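Beta-galactosidase (PDB 6Y2K) hydrolyses terminal beta-D-galactosyl residues from beta-galactosides, as a hexameric, cold-active glycoside hydrolase of family GH42 from an Antarctic marine bacterium. Local coordinates at residues Thr41-Pro46 against Pro78-Asp83; His85-Ala90 against Ser110-Glu115; Ala413-Tyr418 against Pro471-Ile476; Ser486-Leu491 against Glu573-Tyr578. One frame throughout, in Å; residues are numbered along the deposited sequence.

Contact 1: residues Thr41-Pro46 against Pro78-Asp83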
loop_
_atom_site.group_PDB
_atom_site.type_symbol
_atom_site.label_atom_id
_atom_site.label_comp_id
_atom_site.label_asym_id
_atom_site.label_seq_id
_atom_site.Cartn_x
_atom_site.Cartn_y
_atom_site.Cartn_z
ATOM N N THR A 41 3.436 51.295 -28.790
ATOM C CA THR A 41 2.866 51.615 -30.110
ATOM C C THR A 41 2.433 53.090 -30.148
ATOM O O THR A 41 2.690 53.790 -31.129
ATOM C CB THR A 41 1.682 50.683 -30.446
ATOM O OG1 THR A 41 2.125 49.318 -30.435
ATOM C CG2 THR A 41 1.091 50.997 -31.819
ATOM N N ILE A 42 1.807 53.557 -29.067
ATOM C CA ILE A 42 1.343 54.948 -28.970
ATOM C C ILE A 42 2.516 55.938 -28.914
ATOM O O ILE A 42 2.485 56.955 -29.601
ATOM C CB ILE A 42 0.441 55.181 -27.735
ATOM C CG1 ILE A 42 -0.839 54.332 -27.822
ATOM C CG2 ILE A 42 0.066 56.664 -27.603
ATOM C CD1 ILE A 42 -1.572 54.188 -26.506
ATOM N N GLU A 43 3.518 55.649 -28.079
ATOM C CA GLU A 43 4.619 56.576 -27.799
ATOM C C GLU A 43 5.950 55.808 -27.739
ATOM O O GLU A 43 6.474 55.538 -26.650
ATOM C CB GLU A 43 4.361 57.347 -26.495
ATOM C CG GLU A 43 5.252 58.577 -26.317
ATOM C CD GLU A 43 4.922 59.408 -25.076
ATOM O OE1 GLU A 43 4.301 58.877 -24.138
ATOM O OE2 GLU A 43 5.289 60.607 -25.018
ATOM N N PRO A 44 6.497 55.448 -28.911
ATOM C CA PRO A 44 7.761 54.690 -28.942
ATOM C C PRO A 44 8.966 55.479 -28.455
ATOM O O PRO A 44 9.947 54.876 -28.029
ATOM C CB PRO A 44 7.943 54.307 -30.417
ATOM C CG PRO A 44 6.906 55.036 -31.190
ATOM C CD PRO A 44 5.900 55.622 -30.246
ATOM N N THR A 45 8.894 56.808 -28.553
ATOM C CA THR A 45 9.909 57.713 -28.016
ATOM C C THR A 45 9.132 58.943 -27.519
ATOM O O THR A 45 8.103 59.284 -28.108
ATOM C CB THR A 45 10.977 58.036 -29.091
ATOM O OG1 THR A 45 12.049 58.806 -28.530
ATOM C CG2 THR A 45 10.375 58.793 -30.290
ATOM N N PRO A 46 9.579 59.580 -26.419
ATOM C CA PRO A 46 8.752 60.605 -25.772
ATOM C C PRO A 46 8.369 61.777 -26.672
ATOM O O PRO A 46 9.226 62.367 -27.327
ATOM C CB PRO A 46 9.620 61.093 -24.598
ATOM C CG PRO A 46 10.992 60.627 -24.904
ATOM C CD PRO A 46 10.834 59.364 -25.680
ATOM N N PRO A 78 6.822 52.020 -21.363
ATOM C CA PRO A 78 7.973 51.693 -22.212
ATOM C C PRO A 78 9.320 51.862 -21.516
ATOM O O PRO A 78 9.409 52.552 -20.501
ATOM C CB PRO A 78 7.861 52.682 -23.388
ATOM C CG PRO A 78 6.624 53.482 -23.170
ATOM C CD PRO A 78 6.210 53.307 -21.739
ATOM N N LYS A 79 10.362 51.273 -22.103
ATOM C CA LYS A 79 11.699 51.293 -21.506
ATOM C C LYS A 79 12.281 52.707 -21.393
ATOM O O LYS A 79 12.945 53.026 -20.400
ATOM C CB LYS A 79 12.661 50.404 -22.293
ATOM C CG LYS A 79 14.055 50.240 -21.677
ATOM C CD LYS A 79 14.035 49.915 -20.186
ATOM C CE LYS A 79 15.247 49.078 -19.771
ATOM N NZ LYS A 79 16.534 49.765 -20.075
ATOM N N TRP A 80 12.022 53.562 -22.389
ATOM C CA TRP A 80 12.482 54.954 -22.301
ATOM C C TRP A 80 11.939 55.656 -21.051
ATOM O O TRP A 80 12.634 56.457 -20.432
ATOM C CB TRP A 80 12.164 55.756 -23.573
ATOM C CG TRP A 80 10.714 55.954 -23.898
ATOM C CD1 TRP A 80 10.013 55.308 -24.863
ATOM C CD2 TRP A 80 9.797 56.878 -23.290
ATOM N NE1 TRP A 80 8.717 55.757 -24.899
ATOM C CE2 TRP A 80 8.556 56.722 -23.943
ATOM C CE3 TRP A 80 9.903 57.833 -22.271
ATOM C CZ2 TRP A 80 7.425 57.471 -23.595
ATOM C CZ3 TRP A 80 8.784 58.575 -21.926
ATOM C CH2 TRP A 80 7.561 58.390 -22.587
ATOM N N LEU A 81 10.704 55.337 -20.671
ATOM C CA LEU A 81 10.077 55.943 -19.488
ATOM C C LEU A 81 10.697 55.387 -18.192
ATOM O O LEU A 81 11.013 56.143 -17.275
ATOM C CB LEU A 81 8.554 55.730 -19.546
ATOM C CG LEU A 81 7.659 56.468 -18.539
ATOM C CD1 LEU A 81 6.237 56.592 -19.078
ATOM C CD2 LEU A 81 7.642 55.778 -17.177
ATOM N N VAL A 82 10.896 54.072 -18.144
ATOM C CA VAL A 82 11.592 53.417 -17.021
ATOM C C VAL A 82 12.988 54.024 -16.815
ATOM O O VAL A 82 13.366 54.346 -15.686
ATOM C CB VAL A 82 11.686 51.876 -17.224
ATOM C CG1 VAL A 82 12.606 51.223 -16.192
ATOM C CG2 VAL A 82 10.293 51.239 -17.181
ATOM N N ASP A 83 13.734 54.199 -17.906
ATOM C CA ASP A 83 15.083 54.760 -17.833
ATOM C C ASP A 83 15.083 56.202 -17.293
ATOM O O ASP A 83 16.017 56.602 -16.601
ATOM C CB ASP A 83 15.778 54.707 -19.205
ATOM C CG ASP A 83 16.146 53.293 -19.637
ATOM O OD1 ASP A 83 16.165 52.376 -18.793
ATOM O OD2 ASP A 83 16.423 53.093 -20.838
#
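The indole of Trp80 carries this contact, and residues Glu43-Pro46 pack over one face and along an edge of it. One hydrogen bond crosses. Trp80 NE1 donates to the backbone Glu43 O at 2.9 Å, with an N-H...O angle of 157°. The oxygen lies in the indole plane, while the nitrogen sits above the plane of the carbonyl. The CH-pi contacts are on one ring face. Pro46 CD stands over the five-membered ring, 3.8 Å from its centroid, and Thr45 CA lies over the same face. Pro46 CB reaches on to the six-membered ring, 3.8 Å from Trp80 CZ3. Leu81 CB lies against the rim of the opposite face.

Van der Waals contact comes from the extended Glu43 side chain. It crosses the indole at about a right angle, and Glu43 CD is 3.5 Å from Trp80 CZ2. The carboxylate is turned 75° from the ring plane. Its charge is met by Arg119 in a salt bridge, and Trp39 and Gly47 also donate to it. A leucine at Trp80 would lose the N-H donor and the flat face, and would probably leave the loop Glu43-Pro46 less firmly held. The contact joins the loop after helix 39-42 to the first turn of helix 79-84, in the TIM-barrel domain. Helix 111-128 packs against Glu43 and Leu81, and Arg188 of the second subunit touches Pro46 and Trp80.

Contact 2: residues His85-Ala90 against Ser110-Glu115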
loop_
_atom_site.group_PDB
_atom_site.type_symbol
_atom_site.label_atom_id
_atom_site.label_comp_id
_atom_site.label_asym_id
_atom_site.label_seq_id
_atom_site.Cartn_x
_atom_site.Cartn_y
_atom_site.Cartn_z
ATOM N N HIS A 85 12.880 57.312 -15.060
ATOM C CA HIS A 85 12.372 57.297 -13.691
ATOM C C HIS A 85 12.798 56.029 -12.943
ATOM O O HIS A 85 11.960 55.188 -12.630
ATOM C CB HIS A 85 10.845 57.416 -13.703
ATOM C CG HIS A 85 10.339 58.635 -14.407
ATOM N ND1 HIS A 85 10.429 59.900 -13.865
ATOM C CD2 HIS A 85 9.737 58.782 -15.611
ATOM C CE1 HIS A 85 9.905 60.773 -14.707
ATOM N NE2 HIS A 85 9.467 60.117 -15.769
ATOM N N PRO A 86 14.100 55.891 -12.633
ATOM C CA PRO A 86 14.575 54.697 -11.905
ATOM C C PRO A 86 13.900 54.450 -10.550
ATOM O O PRO A 86 13.770 53.290 -10.139
ATOM C CB PRO A 86 16.079 54.963 -11.714
ATOM C CG PRO A 86 16.251 56.435 -11.916
ATOM C CD PRO A 86 15.197 56.838 -12.903
ATOM N N SER A 87 13.454 55.516 -9.883
ATOM C CA SER A 87 12.707 55.385 -8.625
ATOM C C SER A 87 11.299 54.764 -8.772
ATOM O O SER A 87 10.650 54.480 -7.750
ATOM C CB SER A 87 12.579 56.749 -7.937
ATOM O OG SER A 87 11.680 57.604 -8.638
ATOM N N MET A 88 10.807 54.591 -10.006
ATOM C CA MET A 88 9.516 53.932 -10.236
ATOM C C MET A 88 9.568 52.414 -10.064
ATOM O O MET A 88 8.534 51.793 -9.860
ATOM C CB MET A 88 8.934 54.272 -11.630
ATOM C CG MET A 88 9.429 53.420 -12.786
ATOM S SD MET A 88 8.863 54.009 -14.394
ATOM C CE MET A 88 7.438 52.946 -14.619
ATOM N N LEU A 89 10.752 51.817 -10.170
ATOM C CA LEU A 89 10.872 50.366 -10.125
ATOM C C LEU A 89 10.711 49.808 -8.716
ATOM O O LEU A 89 11.275 50.326 -7.753
ATOM C CB LEU A 89 12.201 49.902 -10.733
ATOM C CG LEU A 89 12.371 50.160 -12.237
ATOM C CD1 LEU A 89 13.791 49.820 -12.667
ATOM C CD2 LEU A 89 11.370 49.372 -13.070
ATOM N N ALA A 90 9.926 48.739 -8.612
ATOM C CA ALA A 90 9.746 48.026 -7.358
ATOM C C ALA A 90 11.007 47.262 -6.962
ATOM O O ALA A 90 11.879 46.999 -7.796
ATOM C CB ALA A 90 8.588 47.050 -7.489
ATOM N N SER A 110 5.164 54.944 -6.419
ATOM C CA SER A 110 5.968 55.885 -7.195
ATOM C C SER A 110 5.148 57.097 -7.610
ATOM O O SER A 110 4.244 56.983 -8.426
ATOM C CB SER A 110 6.531 55.222 -8.451
ATOM O OG SER A 110 7.248 56.163 -9.237
ATOM N N LEU A 111 5.484 58.258 -7.058
ATOM C CA LEU A 111 4.791 59.499 -7.403
ATOM C C LEU A 111 5.171 59.982 -8.811
ATOM O O LEU A 111 4.325 60.541 -9.533
ATOM C CB LEU A 111 5.071 60.571 -6.354
ATOM C CG LEU A 111 4.681 60.201 -4.917
ATOM C CD1 LEU A 111 4.964 61.374 -3.986
ATOM C CD2 LEU A 111 3.214 59.781 -4.815
ATOM N N GLU A 112 6.423 59.736 -9.210
ATOM C CA GLU A 112 6.870 60.061 -10.561
ATOM C C GLU A 112 6.070 59.284 -11.613
ATOM O O GLU A 112 5.616 59.870 -12.594
ATOM C CB GLU A 112 8.377 59.810 -10.738
ATOM C CG GLU A 112 9.277 60.757 -9.942
ATOM C CD GLU A 112 10.765 60.626 -10.278
ATOM O OE1 GLU A 112 11.125 60.040 -11.327
ATOM O OE2 GLU A 112 11.599 61.132 -9.497
ATOM N N TYR A 113 5.881 57.975 -11.417
ATOM C CA TYR A 113 5.106 57.203 -12.397
ATOM C C TYR A 113 3.624 57.603 -12.374
ATOM O O TYR A 113 2.978 57.620 -13.413
ATOM C CB TYR A 113 5.269 55.682 -12.230
ATOM C CG TYR A 113 4.574 54.899 -13.335
ATOM C CD1 TYR A 113 4.799 55.213 -14.677
ATOM C CD2 TYR A 113 3.674 53.873 -13.043
ATOM C CE1 TYR A 113 4.160 54.525 -15.700
ATOM C CE2 TYR A 113 3.034 53.167 -14.061
ATOM C CZ TYR A 113 3.283 53.503 -15.388
ATOM O OH TYR A 113 2.674 52.843 -16.406
ATOM N N ARG A 114 3.093 57.943 -11.203
ATOM C CA ARG A 114 1.709 58.435 -11.142
ATOM C C ARG A 114 1.499 59.686 -12.000
ATOM O O ARG A 114 0.455 59.818 -12.635
ATOM C CB ARG A 114 1.273 58.733 -9.717
ATOM C CG ARG A 114 0.872 57.496 -8.942
ATOM C CD ARG A 114 0.377 57.909 -7.575
ATOM N NE ARG A 114 0.462 56.826 -6.626
ATOM C CZ ARG A 114 0.146 56.931 -5.342
ATOM N NH1 ARG A 114 -0.312 58.076 -4.824
ATOM N NH2 ARG A 114 0.283 55.873 -4.564
ATOM N N GLU A 115 2.470 60.601 -11.999
ATOM C CA GLU A 115 2.368 61.790 -12.852
ATOM C C GLU A 115 2.430 61.408 -14.334
ATOM O O GLU A 115 1.670 61.953 -15.136
ATOM C CB GLU A 115 3.415 62.848 -12.486
ATOM C CG GLU A 115 3.137 63.518 -11.150
ATOM C CD GLU A 115 1.713 64.052 -11.029
ATOM O OE1 GLU A 115 1.338 64.916 -11.845
ATOM O OE2 GLU A 115 0.969 63.625 -10.119
HETATM O O HOH W 1 13.354 58.527 -10.655
HETATM O O HOH W 2 8.876 57.883 -7.958
#
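Met88 lays its terminal methyl over one face of the Tyr113 ring. Met88 CE is 3.7 Å from the ring centroid, offset toward the rim, and is nearest to Tyr113 CD1. This is a CH-pi contact. The sulfur stands further off and oblique to the ring, which makes the pair a Met-aromatic contact as well. Met88 CG sits in the crowded position between backbone N and carbonyl carbon (chi1 85°), and the chain bends at its last torsion to bring the methyl in. The Tyr113 hydroxyl is bonded to Thr74 O. Leu81 of helix 79-84 packs against both side chains.

Ser110 is the N-cap of helix 111-128. Its OG accepts from Tyr113 N at 3.1 Å. The same OG lies 3.3 Å from Met88 CA, so the cap also packs on the 3-10 turn 86-88. A water bonds to Ser110 OG and Ser87 OG, and accepts a weak bond from Glu112 N.

The polar link is between His85 and Glu112. His85 ND1 donates to Glu112 OE1 at 2.6 Å, with an N-H...O angle of 159°. The oxygen lies in the imidazole plane, but the nitrogen approaches from above the carboxylate plane, and the two planes are 73° apart. A second water accepts from Ser87 N and donates to Glu112 OE1, 2.8 Å away. His85 NE2 is hydrogen-bonded to Glu116 OE2, one helical turn on. With a carboxylate at each ring nitrogen, the imidazole is probably stabilised in its protonated, cationic form.

Contact 3: residues Ala413-Tyr418 against Pro471-Ile476; sequences ALMFDY and PAQAHI
Gln473 has the most surface buried here, followed by Pro471 and Met415. Gln473 CG is anti to the backbone N (chi1 -170°), and the chain then bends at chi2 (61°). This brings the amide up to segment 413-418. Gln473 NE2 donates a weak hydrogen bond to Asp417 OD1, 3.3 Å away, with the amide and carboxylate planes nearly perpendicular at 89°. Gln473 OE1 lies 3.7 Å from Met415 CG. A water ties the same amide oxygen to the strand: it donates to Gln473 OE1 and, at 2.7 Å, to Met415 O.

The Pro471 ring packs beside Leu414 and the Met415 carbonyl. Pro471 CG meets Leu414 CG at 3.9 Å, and the two side chains cross at about a right angle. Pro471 CD lies 3.3 Å from Met415 O. Met415 is extended through its first two torsions, which carries Met415 SD to 3.8 Å from Gln473 OE1; only the methyl is bent.

Asp417 has stronger partners than Gln473. Its OD1 is bonded to Ser458 OG, and its OD2 caps Ala420 N at the start of helix 418-426. Gln473 is the centre of an inverse gamma turn, and its own N is held by Thr497. Strands 412-415 and 467-470 are parallel neighbours in the mixed sheet. The contact therefore joins the loops that leave their C-terminal ends, as in an open alpha/beta domain of the glutaminase-amidotransferase type, here the trimerisation domain.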
loop_
_atom_site.group_PDB
_atom_site.type_symbol
_atom_site.label_atom_id
_atom_site.label_comp_id
_atom_site.label_asym_id
_atom_site.label_seq_id
_atom_site.Cartn_x
_atom_site.Cartn_y
_atom_site.Cartn_z
ATOM N N ALA A 413 -25.217 34.364 2.877
ATOM C CA ALA A 413 -24.047 35.225 2.733
ATOM C C ALA A 413 -22.837 34.635 3.459
ATOM O O ALA A 413 -22.952 34.145 4.591
ATOM C CB ALA A 413 -24.345 36.621 3.259
ATOM N N LEU A 414 -21.690 34.682 2.784
ATOM C CA LEU A 414 -20.390 34.358 3.366
ATOM C C LEU A 414 -19.589 35.660 3.402
ATOM O O LEU A 414 -19.363 36.267 2.363
ATOM C CB LEU A 414 -19.692 33.311 2.499
ATOM C CG LEU A 414 -18.325 32.783 2.962
ATOM C CD1 LEU A 414 -18.062 31.417 2.349
ATOM C CD2 LEU A 414 -17.172 33.732 2.634
ATOM N N MET A 415 -19.180 36.099 4.587
ATOM C CA MET A 415 -18.444 37.362 4.735
ATOM C C MET A 415 -16.940 37.161 4.532
ATOM O O MET A 415 -16.292 36.467 5.333
ATOM C CB MET A 415 -18.699 37.972 6.117
ATOM C CG MET A 415 -18.040 39.329 6.358
ATOM S SD MET A 415 -18.577 40.089 7.905
ATOM C CE MET A 415 -20.222 40.610 7.425
ATOM N N PHE A 416 -16.403 37.783 3.478
ATOM C CA PHE A 416 -14.978 37.759 3.160
ATOM C C PHE A 416 -14.375 39.144 3.409
ATOM O O PHE A 416 -14.868 40.139 2.877
ATOM C CB PHE A 416 -14.771 37.368 1.696
ATOM C CG PHE A 416 -13.334 37.124 1.333
ATOM C CD1 PHE A 416 -12.517 38.174 0.921
ATOM C CD2 PHE A 416 -12.783 35.851 1.434
ATOM C CE1 PHE A 416 -11.190 37.957 0.595
ATOM C CE2 PHE A 416 -11.448 35.631 1.119
ATOM C CZ PHE A 416 -10.652 36.684 0.696
ATOM N N ASP A 417 -13.305 39.185 4.202
ATOM C CA ASP A 417 -12.662 40.426 4.618
ATOM C C ASP A 417 -11.169 40.355 4.269
ATOM O O ASP A 417 -10.443 39.545 4.840
ATOM C CB ASP A 417 -12.868 40.608 6.128
ATOM C CG ASP A 417 -12.542 42.008 6.606
ATOM O OD1 ASP A 417 -13.443 42.875 6.594
ATOM O OD2 ASP A 417 -11.388 42.234 7.016
ATOM N N TYR A 418 -10.718 41.197 3.331
ATOM C CA TYR A 418 -9.292 41.237 2.966
ATOM C C TYR A 418 -8.382 41.548 4.166
ATOM O O TYR A 418 -7.301 40.973 4.294
ATOM C CB TYR A 418 -9.037 42.208 1.806
ATOM C CG TYR A 418 -9.571 41.682 0.498
ATOM C CD1 TYR A 418 -8.805 40.830 -0.299
ATOM C CD2 TYR A 418 -10.852 42.013 0.062
ATOM C CE1 TYR A 418 -9.300 40.329 -1.497
ATOM C CE2 TYR A 418 -11.355 41.518 -1.135
ATOM C CZ TYR A 418 -10.574 40.675 -1.909
ATOM O OH TYR A 418 -11.074 40.178 -3.090
ATOM N N PRO A 471 -16.518 33.120 8.150
ATOM C CA PRO A 471 -15.598 31.994 8.339
ATOM C C PRO A 471 -14.515 32.225 9.377
ATOM O O PRO A 471 -14.198 31.303 10.129
ATOM C CB PRO A 471 -14.983 31.811 6.949
ATOM C CG PRO A 471 -16.054 32.274 6.030
ATOM C CD PRO A 471 -16.661 33.457 6.727
ATOM N N ALA A 472 -13.956 33.437 9.402
ATOM C CA ALA A 472 -12.869 33.802 10.330
ATOM C C ALA A 472 -12.679 35.319 10.333
ATOM O O ALA A 472 -11.704 35.846 9.802
ATOM C CB ALA A 472 -11.582 33.096 9.944
ATOM N N GLN A 473 -13.644 36.015 10.923
ATOM C CA GLN A 473 -13.663 37.481 10.905
ATOM C C GLN A 473 -12.772 37.971 12.048
ATOM O O GLN A 473 -13.252 38.320 13.120
ATOM C CB GLN A 473 -15.109 37.986 11.023
ATOM C CG GLN A 473 -15.302 39.473 10.770
ATOM C CD GLN A 473 -14.901 39.946 9.373
ATOM O OE1 GLN A 473 -14.972 39.170 8.425
ATOM N NE2 GLN A 473 -14.472 41.187 9.239
ATOM N N ALA A 474 -11.463 37.963 11.791
ATOM C CA ALA A 474 -10.424 38.108 12.830
ATOM C C ALA A 474 -10.622 39.341 13.707
ATOM O O ALA A 474 -10.675 39.230 14.932
ATOM C CB ALA A 474 -9.039 38.105 12.197
ATOM N N HIS A 475 -10.755 40.500 13.070
ATOM C CA HIS A 475 -11.156 41.727 13.755
ATOM C C HIS A 475 -12.591 42.102 13.404
ATOM O O HIS A 475 -12.950 42.150 12.225
ATOM C CB HIS A 475 -10.220 42.888 13.393
ATOM C CG HIS A 475 -10.639 44.199 13.986
ATOM N ND1 HIS A 475 -10.708 44.407 15.348
ATOM C CD2 HIS A 475 -11.034 45.358 13.409
ATOM C CE1 HIS A 475 -11.117 45.643 15.581
ATOM N NE2 HIS A 475 -11.328 46.237 14.422
ATOM N N ILE A 476 -13.387 42.370 14.439
ATOM C CA ILE A 476 -14.761 42.839 14.308
ATOM C C ILE A 476 -14.751 44.314 14.694
ATOM O O ILE A 476 -14.435 44.649 15.839
ATOM C CB ILE A 476 -15.723 42.088 15.269
ATOM C CG1 ILE A 476 -15.739 40.582 14.957
ATOM C CG2 ILE A 476 -17.136 42.674 15.202
ATOM C CD1 ILE A 476 -16.441 39.748 15.999
HETATM O O HOH W 3 -14.689 36.463 7.538
HETATM O O HOH W 4 -10.774 41.431 10.232
#

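Contact 4: residues Ser486-Leu491 against Glu573-Tyr578; sequences SYQGVL and EGRHYY
Arg575, in the turn just before strand 576-579, reaches to the loop Tyr487-Gly489. Its CG is anti to the carbonyl carbon (chi1 -60°), and the chain bends at chi3. The guanidinium meets three successive carbonyl groups in different ways. Gly489 O lies in its plane and accepts from Arg575 NH1 at 2.8 Å. Tyr487 O accepts from the same nitrogen at 3.1 Å, on a lone pair, though tilted from the guanidinium plane. Gln488 O sits over the flat face, 3.5 Å from Arg575 CZ, and is not hydrogen-bonded. One water bridges Arg575 NH2 and Tyr487 O, and another joins Tyr487 O to His576 NE2. An alanine at Arg575 would remove both NH1 bonds, and the loop Tyr487-Gly489 would probably be held less firmly.

The backbone beyond is a parallel strand pair in the mixed sheet of the trimerisation domain. Leu491 N donates to Arg575 O at 2.8 Å, nearly along the C=O axis. Leu491 O accepts from Tyr577 N, also at 2.8 Å. Leu491 and His576 point to the same sheet face, and Leu491 CD2 approaches the edge of the imidazole. Val490 CG1 lies obliquely to the Tyr577 ring, 4.3 Å from Tyr577 CE1, and helix 585-598 covers both side chains. The Tyr577 ring turns its edge to Leu491 O. Its hydroxyl donates to Gly574 O, 2.8 Å away, inside the type II' turn 573-576.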
loop_
_atom_site.group_PDB
_atom_site.type_symbol
_atom_site.label_atom_id
_atom_site.label_comp_id
_atom_site.label_asym_id
_atom_site.label_seq_id
_atom_site.Cartn_x
_atom_site.Cartn_y
_atom_site.Cartn_z
ATOM N N SER A 486 -28.155 43.456 15.742
ATOM C CA SER A 486 -29.512 43.677 15.234
ATOM C C SER A 486 -29.928 42.715 14.108
ATOM O O SER A 486 -31.102 42.680 13.745
ATOM C CB SER A 486 -29.662 45.127 14.768
ATOM O OG SER A 486 -28.829 45.384 13.652
ATOM N N TYR A 487 -28.982 41.939 13.565
ATOM C CA TYR A 487 -29.267 41.004 12.471
ATOM C C TYR A 487 -30.333 40.001 12.906
ATOM O O TYR A 487 -30.255 39.440 14.005
ATOM C CB TYR A 487 -27.973 40.292 12.026
ATOM C CG TYR A 487 -28.138 39.219 10.974
ATOM C CD1 TYR A 487 -28.626 39.519 9.705
ATOM C CD2 TYR A 487 -27.776 37.896 11.244
ATOM C CE1 TYR A 487 -28.766 38.528 8.741
ATOM C CE2 TYR A 487 -27.908 36.902 10.291
ATOM C CZ TYR A 487 -28.403 37.218 9.046
ATOM O OH TYR A 487 -28.532 36.224 8.123
ATOM N N GLN A 488 -31.341 39.819 12.052
ATOM C CA GLN A 488 -32.509 38.980 12.353
ATOM C C GLN A 488 -32.435 37.561 11.763
ATOM O O GLN A 488 -33.269 36.722 12.099
ATOM C CB GLN A 488 -33.794 39.673 11.866
ATOM C CG GLN A 488 -34.113 40.983 12.591
ATOM C CD GLN A 488 -34.245 40.805 14.097
ATOM O OE1 GLN A 488 -35.218 40.217 14.587
ATOM N NE2 GLN A 488 -33.283 41.333 14.842
ATOM N N GLY A 489 -31.458 37.293 10.893
ATOM C CA GLY A 489 -31.276 35.949 10.331
ATOM C C GLY A 489 -30.471 35.040 11.253
ATOM O O GLY A 489 -30.336 35.313 12.455
ATOM N N VAL A 490 -29.931 33.963 10.678
ATOM C CA VAL A 490 -29.147 32.976 11.417
ATOM C C VAL A 490 -27.651 33.249 11.221
ATOM O O VAL A 490 -27.198 33.391 10.100
ATOM C CB VAL A 490 -29.500 31.541 10.964
ATOM C CG1 VAL A 490 -28.639 30.509 11.686
ATOM C CG2 VAL A 490 -30.980 31.261 11.211
ATOM N N LEU A 491 -26.901 33.316 12.319
ATOM C CA LEU A 491 -25.460 33.604 12.290
ATOM C C LEU A 491 -24.621 32.392 12.675
ATOM O O LEU A 491 -24.859 31.789 13.727
ATOM C CB LEU A 491 -25.126 34.741 13.266
ATOM C CG LEU A 491 -23.641 35.077 13.470
ATOM C CD1 LEU A 491 -23.022 35.626 12.190
ATOM C CD2 LEU A 491 -23.451 36.049 14.633
ATOM N N GLU A 573 -27.480 28.544 20.159
ATOM C CA GLU A 573 -28.911 28.329 20.335
ATOM C C GLU A 573 -29.641 29.457 19.639
ATOM O O GLU A 573 -29.051 30.522 19.382
ATOM C CB GLU A 573 -29.287 28.291 21.827
ATOM C CG GLU A 573 -28.991 29.576 22.596
ATOM C CD GLU A 573 -29.110 29.423 24.107
ATOM O OE1 GLU A 573 -29.618 28.384 24.577
ATOM O OE2 GLU A 573 -28.689 30.356 24.831
ATOM N N GLY A 574 -30.920 29.227 19.353
ATOM C CA GLY A 574 -31.740 30.192 18.633
ATOM C C GLY A 574 -31.148 30.468 17.258
ATOM O O GLY A 574 -31.067 29.560 16.419
ATOM N N ARG A 575 -30.712 31.711 17.054
ATOM C CA ARG A 575 -30.197 32.169 15.766
ATOM C C ARG A 575 -28.688 32.487 15.756
ATOM O O ARG A 575 -28.194 33.018 14.764
ATOM C CB ARG A 575 -30.986 33.408 15.314
ATOM C CG ARG A 575 -32.483 33.173 15.135
ATOM C CD ARG A 575 -33.177 34.381 14.506
ATOM N NE ARG A 575 -33.259 35.518 15.431
ATOM C CZ ARG A 575 -32.395 36.540 15.523
ATOM N NH1 ARG A 575 -31.316 36.645 14.735
ATOM N NH2 ARG A 575 -32.616 37.492 16.433
ATOM N N HIS A 576 -27.960 32.161 16.827
ATOM C CA HIS A 576 -26.531 32.492 16.927
ATOM C C HIS A 576 -25.682 31.265 17.273
ATOM O O HIS A 576 -25.953 30.578 18.257
ATOM C CB HIS A 576 -26.316 33.595 17.966
ATOM C CG HIS A 576 -27.182 34.798 17.748
ATOM N ND1 HIS A 576 -28.394 34.973 18.384
ATOM C CD2 HIS A 576 -27.024 35.874 16.941
ATOM C CE1 HIS A 576 -28.939 36.109 17.985
ATOM N NE2 HIS A 576 -28.128 36.677 17.109
ATOM N N TYR A 577 -24.653 31.006 16.459
ATOM C CA TYR A 577 -23.764 29.843 16.627
ATOM C C TYR A 577 -22.303 30.240 16.437
ATOM O O TYR A 577 -22.002 31.135 15.646
ATOM C CB TYR A 577 -24.159 28.729 15.641
ATOM C CG TYR A 577 -25.596 28.294 15.840
ATOM C CD1 TYR A 577 -26.649 29.020 15.277
ATOM C CD2 TYR A 577 -25.909 27.198 16.642
ATOM C CE1 TYR A 577 -27.969 28.654 15.493
ATOM C CE2 TYR A 577 -27.224 26.812 16.857
ATOM C CZ TYR A 577 -28.250 27.544 16.281
ATOM O OH TYR A 577 -29.560 27.179 16.495
ATOM N N TYR A 578 -21.422 29.593 17.202
ATOM C CA TYR A 578 -19.973 29.740 17.088
ATOM C C TYR A 578 -19.319 28.372 16.838
ATOM O O TYR A 578 -19.630 27.391 17.527
ATOM C CB TYR A 578 -19.361 30.353 18.357
ATOM C CG TYR A 578 -17.864 30.570 18.234
ATOM C CD1 TYR A 578 -17.361 31.672 17.551
ATOM C CD2 TYR A 578 -16.949 29.646 18.754
ATOM C CE1 TYR A 578 -15.990 31.858 17.403
ATOM C CE2 TYR A 578 -15.575 29.834 18.622
ATOM C CZ TYR A 578 -15.102 30.936 17.938
ATOM O OH TYR A 578 -13.747 31.146 17.787
HETATM O O HOH W 5 -28.602 39.194 15.984
HETATM O O HOH W 6 -31.043 39.624 17.143
#

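Contacts 1 and 2 are adjacent in the TIM-barrel domain, with centres 14 Å apart. Leu81 joins them: Leu81 CD2 lies 3.5 Å from Met88 SD and 3.8 Å from Tyr113 CD1. Helix 79-84 thus meets the loop after helix 39-42 in contact 1, and its Leu81 also packs on Met88 and Tyr113 of contact 2. Contacts 3 and 4 reach one mixed sheet in the trimerisation domain. Their centres are 16 Å apart and their nearest atoms about 6 Å. The two pairs are well separated: contacts 2 and 3 have nearest atoms about 18 Å apart, and contacts 1 and 4 have centres 58 Å apart. Of the four, contact 1 alone touches another subunit.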